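Local structure of arylsulfatase (Pseudoalteromonas sp. MB47, 7AJ0) at residues P123-W135 with W158-V171. The protein probably removes sulfate groups from fucoidan, a sulfated algal polysaccharide, as an exo-acting, calcium-binding sulfatase that assembles into a hexamer. Numbering follows the deposited sequence.
Sequences PILTGDKVTQNPW and WHVGEAEGMLPHEV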
loop_
_atom_site.group_PDB
_atom_site.type_symbol
_atom_site.label_atom_id
_atom_site.label_comp_id
_atom_site.label_asym_id
_atom_site.label_seq_id
_atom_site.Cartn_x
_atom_site.Cartn_y
_atom_site.Cartn_z
ATOM N N PRO A 123 29.230 17.977 -1.789
ATOM C CA PRO A 123 30.360 18.718 -1.198
ATOM C C PRO A 123 31.644 17.914 -1.326
ATOM O O PRO A 123 31.715 16.760 -0.893
ATOM C CB PRO A 123 29.940 18.904 0.266
ATOM C CG PRO A 123 29.016 17.765 0.539
ATOM C CD PRO A 123 28.291 17.484 -0.760
ATOM N N ILE A 124 32.659 18.526 -1.927
ATOM C CA ILE A 124 33.959 17.884 -2.081
ATOM C C ILE A 124 34.748 18.092 -0.794
ATOM O O ILE A 124 35.064 19.229 -0.422
ATOM C CB ILE A 124 34.719 18.444 -3.291
ATOM C CG1 ILE A 124 33.798 18.521 -4.511
ATOM C CG2 ILE A 124 35.931 17.567 -3.592
ATOM C CD1 ILE A 124 34.459 19.109 -5.748
ATOM N N LEU A 125 35.068 16.996 -0.115
ATOM C CA LEU A 125 35.766 17.046 1.157
ATOM C C LEU A 125 37.274 17.012 0.932
ATOM O O LEU A 125 37.765 16.686 -0.150
ATOM C CB LEU A 125 35.331 15.881 2.045
ATOM C CG LEU A 125 33.832 15.579 2.049
ATOM C CD1 LEU A 125 33.528 14.281 2.793
ATOM C CD2 LEU A 125 33.055 16.745 2.648
ATOM N N THR A 126 38.018 17.359 1.979
ATOM C CA THR A 126 39.467 17.231 1.931
ATOM C C THR A 126 39.842 15.796 1.578
ATOM O O THR A 126 39.219 14.838 2.046
ATOM C CB THR A 126 40.087 17.629 3.270
ATOM O OG1 THR A 126 39.823 19.014 3.531
ATOM C CG2 THR A 126 41.593 17.395 3.253
ATOM N N GLY A 127 40.861 15.650 0.736
ATOM C CA GLY A 127 41.315 14.334 0.342
ATOM C C GLY A 127 40.452 13.634 -0.679
ATOM O O GLY A 127 40.519 12.405 -0.790
ATOM N N ASP A 128 39.636 14.373 -1.425
ATOM C CA ASP A 128 38.821 13.792 -2.483
ATOM C C ASP A 128 39.581 13.815 -3.805
ATOM O O ASP A 128 40.269 14.790 -4.124
ATOM C CB ASP A 128 37.499 14.546 -2.634
ATOM C CG ASP A 128 36.437 14.068 -1.660
ATOM O OD1 ASP A 128 36.727 13.146 -0.865
ATOM O OD2 ASP A 128 35.312 14.613 -1.693
ATOM N N LYS A 129 39.453 12.731 -4.569
ATOM C CA LYS A 129 40.046 12.653 -5.898
ATOM C C LYS A 129 39.214 13.496 -6.860
ATOM O O LYS A 129 38.015 13.248 -7.035
ATOM C CB LYS A 129 40.123 11.201 -6.368
ATOM C CG LYS A 129 38.773 10.507 -6.573
ATOM C CD LYS A 129 38.944 9.090 -7.132
ATOM C CE LYS A 129 37.600 8.458 -7.496
ATOM N NZ LYS A 129 36.772 8.116 -6.300
ATOM N N VAL A 130 39.835 14.502 -7.469
ATOM C CA VAL A 130 39.152 15.357 -8.434
ATOM C C VAL A 130 40.127 15.717 -9.544
ATOM O O VAL A 130 41.279 16.076 -9.277
ATOM C CB VAL A 130 38.584 16.636 -7.783
ATOM C CG1 VAL A 130 37.679 16.277 -6.613
ATOM C CG2 VAL A 130 39.707 17.564 -7.340
ATOM N N THR A 131 39.664 15.612 -10.791
ATOM C CA THR A 131 40.470 16.043 -11.929
ATOM C C THR A 131 40.901 17.496 -11.772
ATOM O O THR A 131 42.087 17.823 -11.900
ATOM C CB THR A 131 39.676 15.843 -13.224
ATOM O OG1 THR A 131 39.657 14.449 -13.562
ATOM C CG2 THR A 131 40.277 16.652 -14.370
ATOM N N GLN A 132 39.949 18.384 -11.492
ATOM C CA GLN A 132 40.248 19.789 -11.268
ATOM C C GLN A 132 39.261 20.345 -10.252
ATOM O O GLN A 132 38.132 19.861 -10.130
ATOM C CB GLN A 132 40.183 20.603 -12.568
ATOM C CG GLN A 132 40.665 22.043 -12.420
ATOM C CD GLN A 132 40.568 22.839 -13.711
ATOM O OE1 GLN A 132 39.829 22.472 -14.627
ATOM N NE2 GLN A 132 41.320 23.935 -13.792
ATOM N N ASN A 133 39.699 21.358 -9.521
ATOM C CA ASN A 133 38.824 22.045 -8.579
ATOM C C ASN A 133 37.715 22.740 -9.354
ATOM O O ASN A 133 38.000 23.695 -10.091
ATOM C CB ASN A 133 39.621 23.052 -7.755
ATOM C CG ASN A 133 38.737 23.927 -6.883
ATOM O OD1 ASN A 133 37.560 23.633 -6.668
ATOM N ND2 ASN A 133 39.306 25.012 -6.373
ATOM N N PRO A 134 36.456 22.316 -9.227
ATOM C CA PRO A 134 35.390 22.958 -10.015
ATOM C C PRO A 134 35.332 24.463 -9.837
ATOM O O PRO A 134 34.890 25.174 -10.749
ATOM C CB PRO A 134 34.111 22.286 -9.493
ATOM C CG PRO A 134 34.566 21.007 -8.873
ATOM C CD PRO A 134 35.931 21.277 -8.320
ATOM N N TRP A 135 35.778 24.976 -8.690
ATOM C CA TRP A 135 35.631 26.395 -8.402
ATOM C C TRP A 135 36.619 27.270 -9.160
ATOM O O TRP A 135 36.380 28.476 -9.282
ATOM C CB TRP A 135 35.771 26.637 -6.900
ATOM C CG TRP A 135 34.458 26.577 -6.203
ATOM C CD1 TRP A 135 34.028 25.615 -5.338
ATOM C CD2 TRP A 135 33.384 27.514 -6.331
ATOM N NE1 TRP A 135 32.754 25.903 -4.911
ATOM C CE2 TRP A 135 32.337 27.064 -5.507
ATOM C CE3 TRP A 135 33.210 28.693 -7.061
ATOM C CZ2 TRP A 135 31.132 27.753 -5.390
ATOM C CZ3 TRP A 135 32.014 29.375 -6.945
ATOM C CH2 TRP A 135 30.991 28.904 -6.117
ATOM N N TRP A 158 28.457 27.306 4.298
ATOM C CA TRP A 158 28.966 27.209 2.933
ATOM C C TRP A 158 28.452 25.929 2.286
ATOM O O TRP A 158 27.494 25.962 1.508
ATOM C CB TRP A 158 30.490 27.244 2.935
ATOM C CG TRP A 158 31.132 27.212 1.579
ATOM C CD1 TRP A 158 32.190 26.439 1.199
ATOM C CD2 TRP A 158 30.769 27.986 0.428
ATOM N NE1 TRP A 158 32.512 26.686 -0.114
ATOM C CE2 TRP A 158 31.655 27.632 -0.609
ATOM C CE3 TRP A 158 29.783 28.946 0.175
ATOM C CZ2 TRP A 158 31.581 28.200 -1.878
ATOM C CZ3 TRP A 158 29.714 29.508 -1.086
ATOM C CH2 TRP A 158 30.606 29.133 -2.097
ATOM N N HIS A 159 29.082 24.800 2.599
ATOM C CA HIS A 159 28.616 23.491 2.144
ATOM C C HIS A 159 28.689 23.358 0.626
ATOM O O HIS A 159 27.910 22.616 0.019
ATOM C CB HIS A 159 27.187 23.225 2.632
ATOM C CG HIS A 159 26.895 21.783 2.906
ATOM N ND1 HIS A 159 25.614 21.307 3.088
ATOM C CD2 HIS A 159 27.716 20.714 3.040
ATOM C CE1 HIS A 159 25.658 20.006 3.315
ATOM N NE2 HIS A 159 26.922 19.622 3.292
ATOM N N VAL A 160 29.620 24.078 -0.002
ATOM C CA VAL A 160 29.871 23.927 -1.430
ATOM C C VAL A 160 31.341 23.572 -1.624
ATOM O O VAL A 160 31.973 23.999 -2.597
ATOM C CB VAL A 160 29.515 25.200 -2.220
ATOM C CG1 VAL A 160 29.387 24.878 -3.710
ATOM C CG2 VAL A 160 28.237 25.829 -1.688
ATOM N N GLY A 161 31.903 22.811 -0.690
ATOM C CA GLY A 161 33.281 22.378 -0.805
ATOM C C GLY A 161 34.206 22.980 0.232
ATOM O O GLY A 161 34.173 24.188 0.482
ATOM N N GLU A 162 35.052 22.137 0.832
ATOM C CA GLU A 162 35.971 22.575 1.869
ATOM C C GLU A 162 37.425 22.228 1.573
ATOM O O GLU A 162 38.288 22.493 2.417
ATOM C CB GLU A 162 35.574 21.964 3.223
ATOM C CG GLU A 162 35.601 20.445 3.250
ATOM C CD GLU A 162 34.983 19.870 4.512
ATOM O OE1 GLU A 162 34.041 20.489 5.051
ATOM O OE2 GLU A 162 35.443 18.800 4.964
ATOM N N ALA A 163 37.723 21.649 0.414
ATOM C CA ALA A 163 39.101 21.343 0.068
ATOM C C ALA A 163 39.828 22.623 -0.347
ATOM O O ALA A 163 39.244 23.708 -0.428
ATOM C CB ALA A 163 39.157 20.292 -1.037
ATOM N N GLU A 164 41.124 22.490 -0.616
ATOM C CA GLU A 164 41.957 23.641 -0.934
ATOM C C GLU A 164 41.377 24.434 -2.097
ATOM O O GLU A 164 41.072 23.879 -3.156
ATOM C CB GLU A 164 43.376 23.172 -1.266
ATOM C CG GLU A 164 44.363 24.294 -1.535
ATOM C CD GLU A 164 45.772 23.781 -1.772
ATOM O OE1 GLU A 164 46.089 22.670 -1.295
ATOM O OE2 GLU A 164 46.560 24.484 -2.441
ATOM N N GLY A 165 41.221 25.738 -1.888
ATOM C CA GLY A 165 40.740 26.615 -2.935
ATOM C C GLY A 165 39.256 26.551 -3.201
ATOM O O GLY A 165 38.827 26.826 -4.326
ATOM N N MET A 166 38.450 26.208 -2.194
ATOM C CA MET A 166 37.016 26.057 -2.384
ATOM C C MET A 166 36.173 26.838 -1.386
ATOM O O MET A 166 34.943 26.820 -1.498
ATOM C CB MET A 166 36.625 24.571 -2.314
ATOM C CG MET A 166 37.249 23.732 -3.417
ATOM S SD MET A 166 36.890 21.973 -3.271
ATOM C CE MET A 166 35.138 21.956 -3.617
ATOM N N LEU A 167 36.781 27.516 -0.425
ATOM C CA LEU A 167 36.022 28.346 0.498
ATOM C C LEU A 167 35.732 29.705 -0.135
ATOM O O LEU A 167 36.449 30.152 -1.033
ATOM C CB LEU A 167 36.784 28.510 1.805
ATOM C CG LEU A 167 36.904 27.245 2.659
ATOM C CD1 LEU A 167 37.609 27.542 3.973
ATOM C CD2 LEU A 167 35.534 26.628 2.922
ATOM N N PRO A 168 34.675 30.383 0.317
ATOM C CA PRO A 168 34.256 31.618 -0.369
ATOM C C PRO A 168 35.354 32.657 -0.518
ATOM O O PRO A 168 35.426 33.322 -1.559
ATOM C CB PRO A 168 33.108 32.129 0.516
ATOM C CG PRO A 168 32.551 30.894 1.145
ATOM C CD PRO A 168 33.737 29.996 1.390
ATOM N N HIS A 169 36.214 32.821 0.486
ATOM C CA HIS A 169 37.276 33.815 0.377
ATOM C C HIS A 169 38.375 33.396 -0.589
ATOM O O HIS A 169 39.295 34.185 -0.831
ATOM C CB HIS A 169 37.881 34.099 1.751
ATOM C CG HIS A 169 38.751 32.998 2.269
ATOM N ND1 HIS A 169 38.240 31.816 2.756
ATOM C CD2 HIS A 169 40.097 32.903 2.380
ATOM C CE1 HIS A 169 39.235 31.036 3.144
ATOM N NE2 HIS A 169 40.372 31.673 2.928
ATOM N N GLU A 170 38.304 32.188 -1.139
ATOM C CA GLU A 170 39.265 31.711 -2.122
ATOM C C GLU A 170 38.668 31.608 -3.518
ATOM O O GLU A 170 39.389 31.262 -4.461
ATOM C CB GLU A 170 39.819 30.347 -1.690
ATOM C CG GLU A 170 40.439 30.349 -0.298
ATOM C CD GLU A 170 40.627 28.953 0.274
ATOM O OE1 GLU A 170 39.857 28.041 -0.097
ATOM O OE2 GLU A 170 41.545 28.768 1.101
ATOM N N VAL A 171 37.377 31.899 -3.677
ATOM C CA VAL A 171 36.693 31.765 -4.955
ATOM C C VAL A 171 36.054 33.083 -5.394
ATOM O O VAL A 171 35.190 33.090 -6.262
ATOM C CB VAL A 171 35.643 30.637 -4.908
ATOM C CG1 VAL A 171 36.246 29.365 -4.331
ATOM C CG2 VAL A 171 34.424 31.077 -4.104
#
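W135 reaches from the start of helix 134-137 into the loop that follows strand 151-155 in the alkaline-phosphatase-like sulfatase fold. Its NE1 gives a hydrogen bond to V160 O, 3.1 Å away, with NE1 in the carbonyl plane of V160 and the acceptor close to the indole plane. W135 and W158 approach from facing sides and meet obliquely, CZ2 to CZ2 at 3.6 Å, their ring planes 33° apart. V171 covers one face of W135: CG1 lies above it toward the rim, and CG2 makes a CH-pi contact with the six-membered ring. Were W135 an alanine, V160 O would probably lose its indole donor and a gap would be likely to open between V171, W158 and V160 CG1.

N133 works with both ends of its amide. With CG anti to the backbone N (chi1 173°), OD1 caps the helix by accepting from W135 N, while ND2 donates to G165 O at 2.8 Å, in the type II turn A163-M166; G165 O lies near the amide plane of N133, whereas ND2 stands above the carbonyl plane of G165. M166 runs antiparallel alongside this amide, its CG 3.3 Å from N133 OD1. The thioether then bends at chi3 (68°), bringing CE against I124, 3.6 Å from both CB and CD1.

At I124 itself the backbones join, E162 N donating to I124 O in a nearly straight bond of 3.2 Å. R225 hydrogen-bonds to E162 O and A163 O and forms a salt bridge with E170 OE1. Toward the calcium site, whose ligands include C102, P123 CG rests 3.9 Å from H159 NE2.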